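Local atomic coordinates of 432aa long hypothetical deoxyribodipyrimidine photolyase (Sulfolobus tokodaii, PDB entry 2E0I), a protein that probably repairs ultraviolet-damaged DNA by splitting cyclobutane pyrimidine dimers with light energy, and binds two FAD molecules, the second apparently serving as a light-harvesting cofactor. Residues T289-I293 against P367-Q371; F317-K321 against F362-P367. All coordinates share one frame; numbering follows the deposited sequence.

Contact 1: residues T289-I293 against P367-Q371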
ATOM      1  N   THR A 289      22.127  10.394   3.909  1.00 40.99           N
ATOM      2  CA  THR A 289      22.370  10.210   5.323  1.00 40.75           C
ATOM      3  C   THR A 289      23.749   9.560   5.283  1.00 41.12           C
ATOM      4  O   THR A 289      24.210   9.179   4.211  1.00 42.53           O
ATOM      5  CB  THR A 289      21.350   9.240   5.933  1.00 40.71           C
ATOM      6  OG1 THR A 289      21.366   9.379   7.352  1.00 43.60           O
ATOM      7  CG2 THR A 289      21.696   7.795   5.602  1.00 40.04           C
ATOM      8  N   GLY A 290      24.428   9.411   6.408  1.00 39.61           N
ATOM      9  CA  GLY A 290      25.745   8.798   6.311  1.00 39.47           C
ATOM     10  C   GLY A 290      25.814   7.278   6.308  1.00 37.54           C
ATOM     11  O   GLY A 290      26.897   6.710   6.223  1.00 37.21           O
ATOM     12  N   TYR A 291      24.659   6.630   6.389  1.00 36.62           N
ATOM     13  CA  TYR A 291      24.569   5.177   6.449  1.00 36.01           C
ATOM     14  C   TYR A 291      24.197   4.514   5.128  1.00 35.66           C
ATOM     15  O   TYR A 291      23.073   4.653   4.649  1.00 36.42           O
ATOM     16  CB  TYR A 291      23.534   4.789   7.498  1.00 36.02           C
ATOM     17  CG  TYR A 291      23.789   5.395   8.852  1.00 35.20           C
ATOM     18  CD1 TYR A 291      23.855   6.779   9.023  1.00 34.87           C
ATOM     19  CD2 TYR A 291      23.982   4.587   9.964  1.00 35.54           C
ATOM     20  CE1 TYR A 291      24.108   7.342  10.267  1.00 33.45           C
ATOM     21  CE2 TYR A 291      24.238   5.140  11.215  1.00 35.24           C
ATOM     22  CZ  TYR A 291      24.300   6.518  11.355  1.00 34.64           C
ATOM     23  OH  TYR A 291      24.560   7.070  12.584  1.00 35.49           O
ATOM     24  N   PRO A 292      25.134   3.756   4.541  1.00 34.49           N
ATOM     25  CA  PRO A 292      24.956   3.048   3.267  1.00 33.58           C
ATOM     26  C   PRO A 292      23.631   2.309   3.039  1.00 31.54           C
ATOM     27  O   PRO A 292      22.971   2.520   2.023  1.00 29.51           O
ATOM     28  CB  PRO A 292      26.170   2.121   3.230  1.00 33.19           C
ATOM     29  CG  PRO A 292      27.220   2.997   3.831  1.00 33.16           C
ATOM     30  CD  PRO A 292      26.503   3.567   5.046  1.00 33.25           C
ATOM     31  N   ILE A 293      23.242   1.449   3.976  1.00 30.72           N
ATOM     32  CA  ILE A 293      22.005   0.694   3.823  1.00 30.23           C
ATOM     33  C   ILE A 293      20.769   1.587   3.787  1.00 30.83           C
ATOM     34  O   ILE A 293      19.825   1.306   3.048  1.00 30.09           O
ATOM     35  CB  ILE A 293      21.827  -0.341   4.945  1.00 30.49           C
ATOM     36  CG1 ILE A 293      20.713  -1.311   4.567  1.00 30.04           C
ATOM     37  CG2 ILE A 293      21.476   0.348   6.257  1.00 29.03           C
ATOM     38  CD1 ILE A 293      20.951  -1.996   3.250  1.00 31.56           C
ATOM     39  N   PRO A 367      22.063   0.123  12.819  1.00 45.39           N
ATOM     40  CA  PRO A 367      22.268   0.360  11.392  1.00 43.43           C
ATOM     41  C   PRO A 367      23.409  -0.440  10.793  1.00 41.86           C
ATOM     42  O   PRO A 367      23.230  -1.141   9.807  1.00 42.66           O
ATOM     43  CB  PRO A 367      22.528   1.856  11.331  1.00 43.50           C
ATOM     44  CG  PRO A 367      21.667   2.374  12.429  1.00 44.89           C
ATOM     45  CD  PRO A 367      21.927   1.396  13.548  1.00 45.08           C
ATOM     46  N   TRP A 368      24.583  -0.341  11.397  1.00 40.90           N
ATOM     47  CA  TRP A 368      25.748  -1.037  10.881  1.00 39.59           C
ATOM     48  C   TRP A 368      25.655  -2.548  10.990  1.00 39.59           C
ATOM     49  O   TRP A 368      26.041  -3.260  10.068  1.00 38.89           O
ATOM     50  CB  TRP A 368      26.997  -0.515  11.581  1.00 37.82           C
ATOM     51  CG  TRP A 368      27.052   0.968  11.535  1.00 35.74           C
ATOM     52  CD1 TRP A 368      26.672   1.823  12.520  1.00 34.41           C
ATOM     53  CD2 TRP A 368      27.393   1.783  10.399  1.00 35.51           C
ATOM     54  NE1 TRP A 368      26.744   3.122  12.074  1.00 35.31           N
ATOM     55  CE2 TRP A 368      27.183   3.128  10.776  1.00 34.62           C
ATOM     56  CE3 TRP A 368      27.852   1.505   9.101  1.00 35.33           C
ATOM     57  CZ2 TRP A 368      27.412   4.200   9.902  1.00 33.29           C
ATOM     58  CZ3 TRP A 368      28.082   2.573   8.227  1.00 34.99           C
ATOM     59  CH2 TRP A 368      27.859   3.903   8.636  1.00 34.73           C
ATOM     60  N   LYS A 369      25.147  -3.040  12.110  1.00 40.09           N
ATOM     61  CA  LYS A 369      25.008  -4.478  12.283  1.00 42.13           C
ATOM     62  C   LYS A 369      24.020  -5.008  11.258  1.00 42.21           C
ATOM     63  O   LYS A 369      24.277  -5.997  10.569  1.00 42.65           O
ATOM     64  CB  LYS A 369      24.524  -4.802  13.701  1.00 43.70           C
ATOM     65  CG  LYS A 369      25.654  -5.129  14.656  1.00 46.34           C
ATOM     66  CD  LYS A 369      25.173  -5.323  16.080  1.00 49.33           C
ATOM     67  CE  LYS A 369      26.235  -6.051  16.910  1.00 51.58           C
ATOM     68  NZ  LYS A 369      27.615  -5.484  16.726  1.00 52.34           N
ATOM     69  N   GLN A 370      22.892  -4.321  11.161  1.00 42.16           N
ATOM     70  CA  GLN A 370      21.827  -4.672  10.239  1.00 42.04           C
ATOM     71  C   GLN A 370      22.359  -4.666   8.804  1.00 41.80           C
ATOM     72  O   GLN A 370      22.193  -5.632   8.057  1.00 41.06           O
ATOM     73  CB  GLN A 370      20.693  -3.653  10.383  1.00 42.69           C
ATOM     74  CG  GLN A 370      19.314  -4.202  10.103  1.00 43.76           C
ATOM     75  CD  GLN A 370      18.829  -5.102  11.207  1.00 43.89           C
ATOM     76  OE1 GLN A 370      17.765  -5.710  11.111  1.00 44.55           O
ATOM     77  NE2 GLN A 370      19.611  -5.192  12.270  1.00 44.22           N
ATOM     78  N   GLN A 371      22.999  -3.562   8.435  1.00 42.09           N
ATOM     79  CA  GLN A 371      23.569  -3.391   7.106  1.00 43.26           C
ATOM     80  C   GLN A 371      24.484  -4.548   6.731  1.00 45.08           C
ATOM     81  O   GLN A 371      24.423  -5.069   5.615  1.00 45.52           O
ATOM     82  CB  GLN A 371      24.368  -2.086   7.044  1.00 41.83           C
ATOM     83  CG  GLN A 371      25.131  -1.894   5.746  1.00 41.93           C
ATOM     84  CD  GLN A 371      25.904  -0.592   5.703  1.00 41.52           C
ATOM     85  OE1 GLN A 371      25.325   0.489   5.768  1.00 41.78           O
ATOM     86  NE2 GLN A 371      27.222  -0.691   5.591  1.00 41.19           N
TER
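The rings of Y291 and W368 lie nearly parallel, planes at 30°, but are offset until little more than their rims face each other, with centroids 4.8 Å apart. W368 CZ2 sits over the rim of one tyrosine face, 3.5 Å from Y291 CD2. P367 also presses on Y291: P367 CB lies 3.4 Å from Y291 CD2. Farther along the indole, W368 CZ3 packs against P292 CD at 3.7 Å, and CH2 reaches toward the carbonyl oxygen of G290.

The polar link is a single hydrogen bond from I293 N to Q371 OE1, 2.9 Å long with an N-H...O angle of 152°; the donor stands above the carbonyl plane, 43° out of it. The Q371 side chain, with CG anti to the backbone N and extended beyond it, carries the amide to the first turn of helix 292-304, while its CB and CG run alongside I293 CB. Q371 NE2 bonds to I396 O and H397 ND1, which fixes how the amide is turned.

Y291 is the N-cap residue of helix 292-304, and P367 begins helix 367-374, so the two helices meet at their N-terminal ends. Helix 379-384 packs on P292, I293 and Q371, and L314 of helix 309-322 closes on I293.

Contact 2: residues F317-K321 against F362-P367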
ATOM      1  N   PHE A 317      12.735   3.236  10.814  1.00 28.50           N
ATOM      2  CA  PHE A 317      13.330   3.271  12.142  1.00 28.57           C
ATOM      3  C   PHE A 317      14.260   4.475  12.242  1.00 28.77           C
ATOM      4  O   PHE A 317      14.134   5.301  13.140  1.00 29.64           O
ATOM      5  CB  PHE A 317      14.127   1.981  12.389  1.00 29.11           C
ATOM      6  CG  PHE A 317      15.076   2.058  13.561  1.00 31.02           C
ATOM      7  CD1 PHE A 317      14.607   1.936  14.872  1.00 31.84           C
ATOM      8  CD2 PHE A 317      16.446   2.270  13.358  1.00 31.69           C
ATOM      9  CE1 PHE A 317      15.490   2.023  15.969  1.00 30.99           C
ATOM     10  CE2 PHE A 317      17.336   2.359  14.445  1.00 30.64           C
ATOM     11  CZ  PHE A 317      16.852   2.234  15.754  1.00 30.08           C
ATOM     12  N   PHE A 318      15.190   4.562  11.298  1.00 28.84           N
ATOM     13  CA  PHE A 318      16.175   5.625  11.250  1.00 27.79           C
ATOM     14  C   PHE A 318      15.579   7.035  11.290  1.00 28.58           C
ATOM     15  O   PHE A 318      16.116   7.930  11.959  1.00 30.01           O
ATOM     16  CB  PHE A 318      17.027   5.472   9.992  1.00 27.49           C
ATOM     17  CG  PHE A 318      18.277   6.302  10.009  1.00 28.62           C
ATOM     18  CD1 PHE A 318      19.427   5.828  10.631  1.00 28.71           C
ATOM     19  CD2 PHE A 318      18.299   7.569   9.428  1.00 27.17           C
ATOM     20  CE1 PHE A 318      20.574   6.600  10.670  1.00 28.32           C
ATOM     21  CE2 PHE A 318      19.445   8.347   9.464  1.00 26.03           C
ATOM     22  CZ  PHE A 318      20.580   7.864  10.082  1.00 27.29           C
ATOM     23  N   LEU A 319      14.479   7.249  10.581  1.00 27.38           N
ATOM     24  CA  LEU A 319      13.880   8.573  10.574  1.00 26.76           C
ATOM     25  C   LEU A 319      13.232   8.920  11.908  1.00 26.69           C
ATOM     26  O   LEU A 319      13.330  10.050  12.383  1.00 27.14           O
ATOM     27  CB  LEU A 319      12.832   8.691   9.468  1.00 25.60           C
ATOM     28  CG  LEU A 319      12.069  10.021   9.450  1.00 24.70           C
ATOM     29  CD1 LEU A 319      13.000  11.134   9.007  1.00 24.50           C
ATOM     30  CD2 LEU A 319      10.864   9.927   8.524  1.00 24.43           C
ATOM     31  N   VAL A 320      12.581   7.948  12.524  1.00 25.24           N
ATOM     32  CA  VAL A 320      11.895   8.230  13.762  1.00 26.10           C
ATOM     33  C   VAL A 320      12.745   8.156  15.019  1.00 27.77           C
ATOM     34  O   VAL A 320      12.799   9.110  15.797  1.00 26.95           O
ATOM     35  CB  VAL A 320      10.680   7.302  13.926  1.00 25.39           C
ATOM     36  CG1 VAL A 320       9.928   7.659  15.188  1.00 23.85           C
ATOM     37  CG2 VAL A 320       9.769   7.421  12.711  1.00 24.12           C
ATOM     38  N   LYS A 321      13.414   7.025  15.215  1.00 29.54           N
ATOM     39  CA  LYS A 321      14.219   6.817  16.411  1.00 29.17           C
ATOM     40  C   LYS A 321      15.675   7.246  16.363  1.00 30.06           C
ATOM     41  O   LYS A 321      16.398   7.062  17.332  1.00 31.89           O
ATOM     42  CB  LYS A 321      14.109   5.352  16.842  1.00 27.71           C
ATOM     43  CG  LYS A 321      12.715   5.033  17.350  1.00 27.99           C
ATOM     44  CD  LYS A 321      12.546   3.591  17.758  1.00 28.20           C
ATOM     45  CE  LYS A 321      11.131   3.348  18.274  1.00 26.92           C
ATOM     46  NZ  LYS A 321      10.885   1.908  18.601  1.00 28.49           N
ATOM     47  N   PHE A 362       9.905  -0.921  22.968  1.00 61.79           N
ATOM     48  CA  PHE A 362      10.677   0.096  22.264  1.00 58.38           C
ATOM     49  C   PHE A 362      11.794  -0.614  21.507  1.00 57.59           C
ATOM     50  O   PHE A 362      12.899  -0.796  22.013  1.00 56.56           O
ATOM     51  CB  PHE A 362      11.260   1.116  23.241  1.00 55.49           C
ATOM     52  CG  PHE A 362      11.944   2.275  22.568  1.00 52.88           C
ATOM     53  CD1 PHE A 362      13.242   2.151  22.085  1.00 52.03           C
ATOM     54  CD2 PHE A 362      11.282   3.487  22.401  1.00 51.57           C
ATOM     55  CE1 PHE A 362      13.871   3.215  21.451  1.00 51.26           C
ATOM     56  CE2 PHE A 362      11.899   4.559  21.768  1.00 50.32           C
ATOM     57  CZ  PHE A 362      13.196   4.424  21.292  1.00 51.20           C
ATOM     58  N   ARG A 363      11.481  -1.017  20.284  1.00 57.23           N
ATOM     59  CA  ARG A 363      12.418  -1.736  19.438  1.00 56.52           C
ATOM     60  C   ARG A 363      13.475  -0.844  18.801  1.00 55.87           C
ATOM     61  O   ARG A 363      13.180   0.262  18.351  1.00 56.39           O
ATOM     62  CB  ARG A 363      11.636  -2.476  18.358  1.00 56.89           C
ATOM     63  CG  ARG A 363      12.459  -3.429  17.534  1.00 58.92           C
ATOM     64  CD  ARG A 363      11.557  -4.496  16.962  1.00 61.28           C
ATOM     65  NE  ARG A 363      10.637  -4.980  17.990  1.00 62.76           N
ATOM     66  CZ  ARG A 363      10.014  -6.154  17.959  1.00 62.68           C
ATOM     67  NH1 ARG A 363      10.206  -6.989  16.943  1.00 62.44           N
ATOM     68  NH2 ARG A 363       9.204  -6.496  18.954  1.00 62.22           N
ATOM     69  N   VAL A 364      14.710  -1.335  18.769  1.00 54.69           N
ATOM     70  CA  VAL A 364      15.818  -0.593  18.181  1.00 54.19           C
ATOM     71  C   VAL A 364      16.710  -1.496  17.329  1.00 53.76           C
ATOM     72  O   VAL A 364      16.903  -2.663  17.647  1.00 53.27           O
ATOM     73  CB  VAL A 364      16.681   0.076  19.269  1.00 53.49           C
ATOM     74  CG1 VAL A 364      17.191  -0.955  20.227  1.00 53.59           C
ATOM     75  CG2 VAL A 364      17.842   0.800  18.630  1.00 54.77           C
ATOM     76  N   PHE A 365      17.243  -0.949  16.240  1.00 54.03           N
ATOM     77  CA  PHE A 365      18.113  -1.697  15.338  1.00 54.03           C
ATOM     78  C   PHE A 365      19.463  -1.008  15.214  1.00 53.49           C
ATOM     79  O   PHE A 365      19.560   0.215  15.301  1.00 54.70           O
ATOM     80  CB  PHE A 365      17.501  -1.787  13.939  1.00 54.89           C
ATOM     81  CG  PHE A 365      16.205  -2.530  13.888  1.00 58.17           C
ATOM     82  CD1 PHE A 365      16.160  -3.893  14.161  1.00 58.90           C
ATOM     83  CD2 PHE A 365      15.022  -1.866  13.564  1.00 59.65           C
ATOM     84  CE1 PHE A 365      14.954  -4.591  14.112  1.00 60.12           C
ATOM     85  CE2 PHE A 365      13.809  -2.550  13.512  1.00 60.93           C
ATOM     86  CZ  PHE A 365      13.775  -3.917  13.786  1.00 60.96           C
ATOM     87  N   ASN A 366      20.508  -1.797  15.007  1.00 51.92           N
ATOM     88  CA  ASN A 366      21.835  -1.240  14.834  1.00 49.16           C
ATOM     89  C   ASN A 366      22.064  -1.110  13.333  1.00 47.25           C
ATOM     90  O   ASN A 366      22.236  -2.103  12.629  1.00 47.23           O
ATOM     91  CB  ASN A 366      22.887  -2.165  15.429  1.00 50.13           C
ATOM     92  CG  ASN A 366      24.264  -1.558  15.391  1.00 50.44           C
ATOM     93  OD1 ASN A 366      24.683  -0.993  14.374  1.00 49.67           O
ATOM     94  ND2 ASN A 366      24.984  -1.671  16.499  1.00 50.65           N
ATOM     95  N   PRO A 367      22.063   0.123  12.819  1.00 45.39           N
ATOM     96  CA  PRO A 367      22.268   0.360  11.392  1.00 43.43           C
ATOM     97  C   PRO A 367      23.409  -0.440  10.793  1.00 41.86           C
ATOM     98  O   PRO A 367      23.230  -1.141   9.807  1.00 42.66           O
ATOM     99  CB  PRO A 367      22.528   1.856  11.331  1.00 43.50           C
ATOM    100  CG  PRO A 367      21.667   2.374  12.429  1.00 44.89           C
ATOM    101  CD  PRO A 367      21.927   1.396  13.548  1.00 45.08           C
TER
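F317 and F365 meet edge to face: the edge of F365 is directed at the face of F317, with centroids 5.5 Å apart and planes at 75°. Among the side-chain atoms the approach is F365 CD2 to F317 CG, 3.9 Å, and F365 CB adds a CH-pi contact over the same ring. F317 has its CG anti to the backbone N, chi1 165°, which sends the ring out to the backbone of 363-365, with F365 N over one ring face and R363 O at its edge. V364 CG2 is 3.4 Å from F317 CZ. F318 contributes little: F318 CD1, at the ring edge, is 4.5 Å from P367 CG.

Helix 309-322 belongs to the FAD-binding domain of the photolyase fold, and here it packs against the irregular chain that leads from helix 343-353 into helix 367-374. The F317 side chain is about 8 Å from a bound FAD. N366 caps the start of helix 367-374, its OD1 accepting from K369 N.

Toward the outer edge, the extended K321 chain and the F362 side chain come from opposite directions, so that K321 CE and NZ lie over one face of the phenyl ring. NZ makes a cation-pi contact, 4.0 Å from the F362 centroid and only 5° off the normal. The same ammonium donates to R363 O, 2.8 Å from K321 NZ and in the carbonyl plane on a lone pair; S355 OG is a further partner. Beyond it, the R363 guanidinium turns away to a salt bridge with D359.

In the fold
The two contacts share P367, and their centres are about 11 Å apart, with contact 2 nested inside the chain loop that contact 1 closes. Contact 1 is the more fully buried and joins two helix starts; contact 2 sets a helix against irregular chain and is only partly buried, with V364 exposed. Their polar chemistry differs accordingly: a neutral side-chain amide accepts from a backbone N-H in contact 1, whereas in contact 2 a charged amine serves a backbone carbonyl and an aromatic face. F318 bridges them, its ring meeting Y291 edge-to-face, and helix 309-322 follows helix 292-304 directly. Helix 414-427 touches both, through W414.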